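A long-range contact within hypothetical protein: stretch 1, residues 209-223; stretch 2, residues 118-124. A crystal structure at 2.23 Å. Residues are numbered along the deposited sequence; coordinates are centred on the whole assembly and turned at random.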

# COMPACT_ATOMS: atom_id res chain seq x y z
N VAL A 209 -3.67 -14.08 -10.92
CA VAL A 209 -4.19 -12.71 -10.91
C VAL A 209 -5.68 -12.62 -10.58
O VAL A 209 -6.18 -11.54 -10.27
CB VAL A 209 -3.91 -11.95 -12.23
CG1 VAL A 209 -2.40 -11.84 -12.48
CG2 VAL A 209 -4.62 -12.59 -13.43
N ASN A 210 -6.40 -13.74 -10.66
CA ASN A 210 -7.80 -13.78 -10.22
C ASN A 210 -7.94 -13.75 -8.70
O ASN A 210 -8.98 -13.38 -8.17
CB ASN A 210 -8.51 -15.01 -10.78
CG ASN A 210 -8.65 -14.99 -12.29
OD1 ASN A 210 -8.46 -16.01 -12.95
ND2 ASN A 210 -8.98 -13.84 -12.85
N GLN A 211 -6.90 -14.16 -8.00
CA GLN A 211 -6.94 -14.24 -6.56
C GLN A 211 -6.10 -13.16 -5.89
O GLN A 211 -6.49 -12.61 -4.85
CB GLN A 211 -6.48 -15.62 -6.14
CG GLN A 211 -7.32 -16.73 -6.73
CD GLN A 211 -7.04 -18.07 -6.09
OE1 GLN A 211 -7.35 -18.27 -4.92
NE2 GLN A 211 -6.44 -18.98 -6.85
N GLN A 212 -4.95 -12.86 -6.48
CA GLN A 212 -4.09 -11.81 -5.96
C GLN A 212 -4.53 -10.44 -6.48
O GLN A 212 -4.37 -9.44 -5.80
CB GLN A 212 -2.63 -12.09 -6.36
CG GLN A 212 -1.63 -11.02 -5.96
CD GLN A 212 -1.59 -10.74 -4.46
OE1 GLN A 212 -1.83 -11.62 -3.63
NE2 GLN A 212 -1.27 -9.50 -4.11
N GLY A 213 -5.11 -10.42 -7.68
CA GLY A 213 -5.34 -9.18 -8.42
C GLY A 213 -4.24 -8.97 -9.44
O GLY A 213 -3.12 -9.48 -9.28
N GLU A 214 -4.54 -8.24 -10.51
CA GLU A 214 -3.52 -7.95 -11.52
C GLU A 214 -2.51 -6.94 -10.98
O GLU A 214 -2.80 -6.21 -10.04
CB GLU A 214 -4.17 -7.40 -12.80
CG GLU A 214 -5.06 -8.41 -13.52
CD GLU A 214 -4.83 -8.47 -15.02
OE1 GLU A 214 -4.00 -7.70 -15.56
OE2 GLU A 214 -5.50 -9.32 -15.67
N GLY A 215 -1.34 -6.89 -11.60
CA GLY A 215 -0.33 -5.90 -11.20
C GLY A 215 -0.86 -4.47 -11.20
O GLY A 215 -0.53 -3.67 -10.32
N ILE A 216 -1.70 -4.17 -12.18
CA ILE A 216 -2.24 -2.83 -12.37
C ILE A 216 -3.22 -2.38 -11.26
O ILE A 216 -3.54 -1.20 -11.17
CB ILE A 216 -2.87 -2.70 -13.79
CG1 ILE A 216 -3.10 -1.24 -14.18
CG2 ILE A 216 -4.17 -3.49 -13.89
CD1 ILE A 216 -3.56 -1.08 -15.61
N VAL A 217 -3.69 -3.31 -10.42
CA VAL A 217 -4.64 -2.96 -9.34
C VAL A 217 -4.08 -3.17 -7.93
O VAL A 217 -4.74 -2.86 -6.94
CB VAL A 217 -5.98 -3.73 -9.48
CG1 VAL A 217 -6.52 -3.65 -10.90
CG2 VAL A 217 -5.85 -5.19 -9.04
N ASP A 218 -2.86 -3.69 -7.85
CA ASP A 218 -2.28 -4.15 -6.59
C ASP A 218 -1.35 -3.07 -6.01
O ASP A 218 -1.80 -2.21 -5.26
CB ASP A 218 -1.59 -5.49 -6.83
CG ASP A 218 -1.00 -6.10 -5.57
OD1 ASP A 218 -1.33 -5.60 -4.47
OD2 ASP A 218 -0.21 -7.08 -5.69
N VAL A 219 -0.07 -3.08 -6.36
CA VAL A 219 0.88 -2.10 -5.82
C VAL A 219 0.53 -0.68 -6.27
O VAL A 219 0.86 0.27 -5.58
CB VAL A 219 2.34 -2.46 -6.20
CG1 VAL A 219 3.32 -1.30 -6.00
CG2 VAL A 219 2.80 -3.66 -5.40
N THR A 220 -0.14 -0.54 -7.42
CA THR A 220 -0.59 0.78 -7.91
C THR A 220 -1.48 1.49 -6.89
O THR A 220 -1.55 2.73 -6.85
CB THR A 220 -1.42 0.68 -9.21
OG1 THR A 220 -2.52 -0.22 -9.00
CG2 THR A 220 -0.57 0.20 -10.38
N THR A 221 -2.19 0.71 -6.09
CA THR A 221 -2.98 1.26 -4.98
C THR A 221 -2.12 2.25 -4.18
O THR A 221 -2.51 3.40 -4.02
CB THR A 221 -3.51 0.12 -4.09
OG1 THR A 221 -4.41 -0.68 -4.87
CG2 THR A 221 -4.25 0.64 -2.87
N HIS A 222 -0.95 1.81 -3.73
CA HIS A 222 -0.01 2.69 -3.02
C HIS A 222 0.33 3.94 -3.83
O HIS A 222 0.38 5.04 -3.27
CB HIS A 222 1.30 1.97 -2.72
CG HIS A 222 1.18 0.85 -1.74
ND1 HIS A 222 0.53 0.98 -0.53
CD2 HIS A 222 1.65 -0.42 -1.78
CE1 HIS A 222 0.60 -0.17 0.13
NE2 HIS A 222 1.27 -1.03 -0.61
N LEU A 223 0.60 3.78 -5.12
CA LEU A 223 1.10 4.89 -5.93
C LEU A 223 -0.01 5.90 -6.18
O LEU A 223 0.20 7.10 -6.05
CB LEU A 223 1.72 4.41 -7.25
CG LEU A 223 2.88 3.42 -7.11
CD1 LEU A 223 3.46 3.07 -8.47
CD2 LEU A 223 3.98 3.96 -6.19
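Stretch 2 118-124: DKPMAIN

Segments without regular secondary structure can pack against one another as specifically as helices and strands do, provided that a few directional contacts fix their register. The pairing of residues 118-124 with residues 209-223 is a compact example. Stretch 1 opens with a weakly bonded helix at about 209-212, leaves helical geometry at Gly 213, passes through a series of turns and is helical again by its end, in a helix that continues beyond the stretch. Stretch 2 forms neither helix nor strand; a cis peptide bond precedes Pro 120, and Asn 124 occupies the N-cap position of a helix that follows. The two stretches run in roughly opposite senses: Ile 123 lies by Gly 213, with their CA atoms 5.3 Å apart, and Pro 120 lies by Asp 218, where the CA-CA distance is 5.8 Å. No direct hydrogen bond joins the two backbones. Two waters bridge them instead, one donating to both Ala 122 O (2.8 Å) and Val 217 O (2.7 Å), the other donating to Ile 123 O (2.9 Å) while accepting from Glu 214 N (2.8 Å).

At one end of the contact, Ile 123 supplies the apolar surface. Its CD1 approaches Asn 210 O at 3.7 Å, and its CG2 lies 3.9 Å from Gly 213 CA. Glycine suits this position twice over: at these backbone angles, with phi positive, a CB would be jammed against the preceding carbonyl oxygen, and an ideal CB would come within 3.0 Å of Ile 123 CG2. Val 217 points toward stretch 2, its CG2 packing 3.9 Å from Ile 123 CB.

Pro 120 carries the contact onward, its CB 3.5 Å from Val 217 O and 3.8 Å from Thr 221 OG1. Beyond it, Lys 119 makes the polar anchor. Its NZ donates a hydrogen bond to Asp 218 OD1 at 2.7 Å, part of a salt bridge, so charge attraction and hydrogen bonding act on the same atom pair. The carboxylate is also held from within its own stretch, since Gln 212 NE2 donates to Asp 218 OD2 at 3.1 Å. The aliphatic part of the lysine is used as well: CB lies 3.7 Å from Thr 221 CG2, and CD sits over one face of the His 222 ring, 3.2 Å from NE2. The example illustrates how a long side chain can serve two purposes, its methylenes packing against neighbours while its charged end finds a buried partner.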

# COMPACT_ATOMS: atom_id res chain seq x y z
N ASP A 118 -5.74 -4.99 4.51
CA ASP A 118 -4.65 -4.65 3.62
C ASP A 118 -5.22 -4.28 2.25
O ASP A 118 -6.35 -4.62 1.90
CB ASP A 118 -3.71 -5.85 3.47
CG ASP A 118 -2.32 -5.44 3.00
OD1 ASP A 118 -2.06 -4.22 2.84
OD2 ASP A 118 -1.48 -6.34 2.81
N LYS A 119 -4.43 -3.54 1.48
CA LYS A 119 -4.75 -3.32 0.07
C LYS A 119 -4.56 -4.61 -0.74
O LYS A 119 -3.86 -5.53 -0.31
CB LYS A 119 -3.88 -2.20 -0.51
CG LYS A 119 -2.40 -2.24 -0.13
CD LYS A 119 -1.48 -2.59 -1.29
CE LYS A 119 -1.53 -4.05 -1.67
NZ LYS A 119 -0.26 -4.44 -2.32
N PRO A 120 -5.21 -4.71 -1.92
CA PRO A 120 -6.27 -3.86 -2.45
C PRO A 120 -7.63 -4.40 -2.02
O PRO A 120 -7.88 -5.60 -2.11
CB PRO A 120 -6.10 -4.01 -3.96
CG PRO A 120 -5.55 -5.38 -4.14
CD PRO A 120 -4.78 -5.73 -2.90
N MSE A 121 -8.51 -3.50 -1.58
CA MSE A 121 -9.88 -3.86 -1.16
C MSE A 121 -10.80 -4.13 -2.31
O MSE A 121 -11.91 -4.62 -2.11
CB MSE A 121 -10.46 -2.76 -0.26
CG MSE A 121 -9.63 -2.66 1.02
SE MSE A 121 -10.68 -1.77 2.43
CE MSE A 121 -10.68 0.01 1.61
N ALA A 122 -10.36 -3.81 -3.53
CA ALA A 122 -11.07 -4.22 -4.74
C ALA A 122 -10.06 -4.43 -5.87
O ALA A 122 -9.11 -3.65 -5.98
CB ALA A 122 -12.11 -3.18 -5.15
N ILE A 123 -10.29 -5.46 -6.69
CA ILE A 123 -9.38 -5.85 -7.78
C ILE A 123 -10.00 -5.77 -9.19
O ILE A 123 -9.36 -6.15 -10.17
CB ILE A 123 -8.82 -7.28 -7.58
CG1 ILE A 123 -9.93 -8.33 -7.66
CG2 ILE A 123 -8.07 -7.38 -6.27
CD1 ILE A 123 -9.42 -9.76 -7.59
N ASN A 124 -11.23 -5.28 -9.27
CA ASN A 124 -11.92 -5.05 -10.53
C ASN A 124 -13.20 -4.23 -10.32
O ASN A 124 -13.58 -3.94 -9.17
CB ASN A 124 -12.24 -6.37 -11.26
CG ASN A 124 -13.01 -7.36 -10.40
OD1 ASN A 124 -13.93 -6.99 -9.67
ND2 ASN A 124 -12.65 -8.62 -10.51
O HOH W 1 -7.18 -1.74 -6.76
O HOH W 2 -7.23 -7.84 -11.07